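PDB 3BJE: nucleoside phosphorylase, putative from Trypanosoma brucei, which acts as a homodimeric uridine phosphorylase, reversibly splitting uridine with phosphate into uracil and ribose 1-phosphate. Local coordinates for residues S70-R74 with E75-A79. Numbering follows the deposited sequence.
Sequences SRDHR and EIRFA. With R1P (1-O-phosphono-alpha-D-ribofuranose), chain E.
Residues 70-73 and 76-79 pair as the antiparallel arms of a beta hairpin, joined by a type II' turn from His73 to Ile76. The turn is closed at 2.7 Å by the bond from Ile76 N to His73 O, with His73 N returning to Ile76 O. Farther along, Arg71 and Phe78 form the next hydrogen-bonded pair, and over the face bearing these two side chains a water donates to both Arg71 O and Ile76 O. On one face of the hairpin, Asp72 and Arg77 run side by side; NE of Arg77 makes an almost straight bond (177°) to Asp72 OD1, reaching it from above the carboxylate plane, and lies 3.1 Å from OD2 in the salt bridge. The two flat groups are turned 76° apart, and the same guanidinium also pairs with Asp56. On the other face, Phe78 CG stands between the backbone N and the carbonyl carbon (chi1 89°), which lays the ring back against the first arm: Ser70 CA sits over it, 3.9 Å from the centroid in a CH-pi contact, and Arg71 CB lies 3.6 Å from CE2. At the turn, Arg74 stretches out from CG to NE toward ribose 1-phosphate in a site completed by the second subunit, including its Arg54, Arg145 and Thr148. Arg74 NH1 and NH2 donate to separate phosphate oxygens, O1P and O3P respectively. Glu75, close to the calcium site, bonds through OE2 to Asn99 and to Met95 N of the second subunit; a water accepts from Arg74 NH1 and donates to Glu75 OE1 at 2.7 Å.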
ATOM      1  N   SER A  70       8.955 -17.081 -14.613  1.00 22.93           N
ATOM      2  CA  SER A  70       8.468 -15.717 -14.511  1.00 22.24           C
ATOM      3  C   SER A  70       6.965 -15.690 -14.685  1.00 21.27           C
ATOM      4  O   SER A  70       6.393 -16.494 -15.451  1.00 21.98           O
ATOM      5  CB  SER A  70       9.103 -14.828 -15.571  1.00 23.80           C
ATOM      6  OG  SER A  70       8.793 -15.294 -16.870  1.00 28.01           O
ATOM      7  N   ARG A  71       6.323 -14.774 -13.966  1.00 21.49           N
ATOM      8  CA  ARG A  71       4.882 -14.608 -14.066  1.00 23.24           C
ATOM      9  C   ARG A  71       4.486 -13.239 -13.548  1.00 24.71           C
ATOM     10  O   ARG A  71       5.141 -12.698 -12.668  1.00 23.06           O
ATOM     11  CB  ARG A  71       4.147 -15.716 -13.305  1.00 22.21           C
ATOM     12  CG  ARG A  71       2.650 -15.711 -13.551  1.00 25.15           C
ATOM     13  CD  ARG A  71       1.966 -16.983 -13.084  1.00 26.91           C
ATOM     14  NE  ARG A  71       0.535 -16.737 -12.879  1.00 30.80           N
ATOM     15  CZ  ARG A  71      -0.325 -17.616 -12.359  1.00 32.40           C
ATOM     16  NH1 ARG A  71       0.083 -18.821 -11.979  1.00 32.41           N
ATOM     17  NH2 ARG A  71      -1.604 -17.283 -12.203  1.00 31.63           N
ATOM     18  N   ASP A  72       3.404 -12.690 -14.105  1.00 28.17           N
ATOM     19  CA  ASP A  72       2.900 -11.364 -13.761  1.00 30.45           C
ATOM     20  C   ASP A  72       1.467 -11.462 -13.228  1.00 29.49           C
ATOM     21  O   ASP A  72       0.676 -12.255 -13.751  1.00 33.70           O
ATOM     22  CB  ASP A  72       2.901 -10.476 -15.006  1.00 33.09           C
ATOM     23  CG  ASP A  72       4.278 -10.322 -15.629  1.00 36.66           C
ATOM     24  OD1 ASP A  72       5.285 -10.812 -15.066  1.00 40.78           O
ATOM     25  OD2 ASP A  72       4.362  -9.683 -16.696  1.00 45.41           O
ATOM     26  N   HIS A  73       1.136 -10.663 -12.213  1.00 28.34           N
ATOM     27  CA  HIS A  73      -0.218 -10.603 -11.637  1.00 27.86           C
ATOM     28  C   HIS A  73      -0.404  -9.367 -10.751  1.00 27.95           C
ATOM     29  O   HIS A  73       0.403  -9.149  -9.873  1.00 24.51           O
ATOM     30  CB  HIS A  73      -0.459 -11.855 -10.790  1.00 27.72           C
ATOM     31  CG  HIS A  73      -1.769 -11.858 -10.081  1.00 27.52           C
ATOM     32  ND1 HIS A  73      -2.974 -11.899 -10.750  1.00 28.57           N
ATOM     33  CD2 HIS A  73      -2.072 -11.815  -8.764  1.00 29.31           C
ATOM     34  CE1 HIS A  73      -3.961 -11.885  -9.874  1.00 29.58           C
ATOM     35  NE2 HIS A  73      -3.442 -11.834  -8.661  1.00 29.93           N
ATOM     36  N   ARG A  74      -1.490  -8.590 -10.933  1.00 30.19           N
ATOM     37  CA  ARG A  74      -1.671  -7.322 -10.218  1.00 27.70           C
ATOM     38  C   ARG A  74      -0.358  -6.482 -10.320  1.00 26.49           C
ATOM     39  O   ARG A  74       0.273  -6.445 -11.376  1.00 23.58           O
ATOM     40  CB  ARG A  74      -2.068  -7.571  -8.757  1.00 28.33           C
ATOM     41  CG  ARG A  74      -3.521  -7.938  -8.512  1.00 23.95           C
ATOM     42  CD  ARG A  74      -3.663  -8.427  -7.050  1.00 28.84           C
ATOM     43  NE  ARG A  74      -5.036  -8.752  -6.649  1.00 29.93           N
ATOM     44  CZ  ARG A  74      -5.960  -7.846  -6.349  1.00 31.84           C
ATOM     45  NH1 ARG A  74      -5.673  -6.558  -6.436  1.00 28.67           N
ATOM     46  NH2 ARG A  74      -7.186  -8.235  -5.979  1.00 29.20           N
ATOM     47  N   GLU A  75       0.075  -5.827  -9.247  1.00 29.06           N
ATOM     48  CA  GLU A  75       1.343  -5.081  -9.329  1.00 27.95           C
ATOM     49  C   GLU A  75       2.569  -6.026  -9.166  1.00 23.38           C
ATOM     50  O   GLU A  75       3.722  -5.578  -9.161  1.00 20.93           O
ATOM     51  CB  GLU A  75       1.357  -3.886  -8.343  1.00 24.31           C
ATOM     52  CG  GLU A  75       1.075  -4.120  -6.824  1.00 30.10           C
ATOM     53  CD  GLU A  75      -0.312  -3.609  -6.407  1.00 27.46           C
ATOM     54  OE1 GLU A  75      -1.226  -4.221  -7.024  1.00 21.10           O
ATOM     55  OE2 GLU A  75      -0.485  -2.615  -5.556  1.00 18.09           O
ATOM     56  N   ILE A  76       2.316  -7.336  -9.095  1.00 19.96           N
ATOM     57  CA  ILE A  76       3.296  -8.290  -8.564  1.00 17.87           C
ATOM     58  C   ILE A  76       3.870  -9.153  -9.695  1.00 16.72           C
ATOM     59  O   ILE A  76       3.223 -10.063 -10.189  1.00 19.08           O
ATOM     60  CB  ILE A  76       2.663  -9.182  -7.470  1.00 16.27           C
ATOM     61  CG1 ILE A  76       1.867  -8.339  -6.453  1.00 22.04           C
ATOM     62  CG2 ILE A  76       3.736 -10.019  -6.755  1.00 20.35           C
ATOM     63  CD1 ILE A  76       2.664  -7.264  -5.793  1.00 25.81           C
ATOM     64  N   ARG A  77       5.095  -8.826 -10.109  1.00 18.47           N
ATOM     65  CA  ARG A  77       5.796  -9.534 -11.182  1.00 18.84           C
ATOM     66  C   ARG A  77       7.045 -10.182 -10.620  1.00 17.30           C
ATOM     67  O   ARG A  77       7.665  -9.632  -9.717  1.00 18.62           O
ATOM     68  CB  ARG A  77       6.197  -8.570 -12.290  1.00 19.44           C
ATOM     69  CG  ARG A  77       5.076  -7.785 -12.898  1.00 23.73           C
ATOM     70  CD  ARG A  77       5.622  -6.944 -14.057  1.00 31.36           C
ATOM     71  NE  ARG A  77       6.257  -7.804 -15.056  1.00 32.03           N
ATOM     72  CZ  ARG A  77       7.167  -7.430 -15.951  1.00 33.43           C
ATOM     73  NH1 ARG A  77       7.619  -6.181 -16.019  1.00 34.85           N
ATOM     74  NH2 ARG A  77       7.637  -8.340 -16.789  1.00 37.48           N
ATOM     75  N   PHE A  78       7.430 -11.338 -11.149  1.00 18.09           N
ATOM     76  CA  PHE A  78       8.720 -11.920 -10.801  1.00 17.50           C
ATOM     77  C   PHE A  78       9.418 -12.520 -12.011  1.00 17.64           C
ATOM     78  O   PHE A  78       8.805 -12.865 -13.032  1.00 18.39           O
ATOM     79  CB  PHE A  78       8.602 -12.958  -9.676  1.00 19.24           C
ATOM     80  CG  PHE A  78       8.344 -14.353 -10.159  1.00 20.73           C
ATOM     81  CD1 PHE A  78       9.390 -15.231 -10.379  1.00 21.63           C
ATOM     82  CD2 PHE A  78       7.037 -14.788 -10.393  1.00 23.60           C
ATOM     83  CE1 PHE A  78       9.160 -16.500 -10.834  1.00 21.89           C
ATOM     84  CE2 PHE A  78       6.798 -16.069 -10.853  1.00 25.17           C
ATOM     85  CZ  PHE A  78       7.854 -16.922 -11.080  1.00 19.86           C
ATOM     86  N   ALA A  79      10.728 -12.662 -11.863  1.00 17.17           N
ATOM     87  CA  ALA A  79      11.550 -13.407 -12.820  1.00 15.68           C
ATOM     88  C   ALA A  79      12.711 -13.984 -12.047  1.00 16.76           C
ATOM     89  O   ALA A  79      13.301 -13.298 -11.212  1.00 17.24           O
ATOM     90  CB  ALA A  79      12.059 -12.489 -13.933  1.00 18.19           C
TER
HETATM   91  C5  R1P E 401      -6.077  -7.847  -1.597  1.00 24.50           C
HETATM   92  O5  R1P E 401      -6.104  -9.068  -2.340  1.00 21.81           O
HETATM   93  C4  R1P E 401      -6.714  -6.737  -2.427  1.00 22.41           C
HETATM   94  O4  R1P E 401      -8.052  -7.074  -2.831  1.00 28.83           O
HETATM   95  C1  R1P E 401      -9.024  -6.166  -2.307  1.00 27.35           C
HETATM   96  C2  R1P E 401      -8.273  -5.534  -1.127  1.00 24.34           C
HETATM   97  O2  R1P E 401      -8.852  -4.305  -0.649  1.00 19.22           O
HETATM   98  C3  R1P E 401      -6.842  -5.434  -1.654  1.00 19.04           C
HETATM   99  O3  R1P E 401      -6.664  -4.332  -2.558  1.00 20.21           O
HETATM  100  O1  R1P E 401      -9.568  -5.242  -3.311  1.00 24.76           O
HETATM  101  P   R1P E 401      -9.342  -5.258  -4.921  1.00 24.36           P
HETATM  102  O1P R1P E 401      -7.822  -4.970  -4.958  1.00 25.38           O
HETATM  103  O2P R1P E 401     -10.161  -4.106  -5.480  1.00 22.98           O
HETATM  104  O3P R1P E 401      -9.784  -6.618  -5.358  1.00 31.55           O
HETATM  105  O   HOH W   1       3.542 -12.904  -9.868  1.00 25.83           O
HETATM  106  O   HOH W   2       7.876 -11.423 -15.137  1.00 35.58           O
HETATM  107  O   HOH W   3      -3.844  -4.890  -7.113  1.00 20.56           O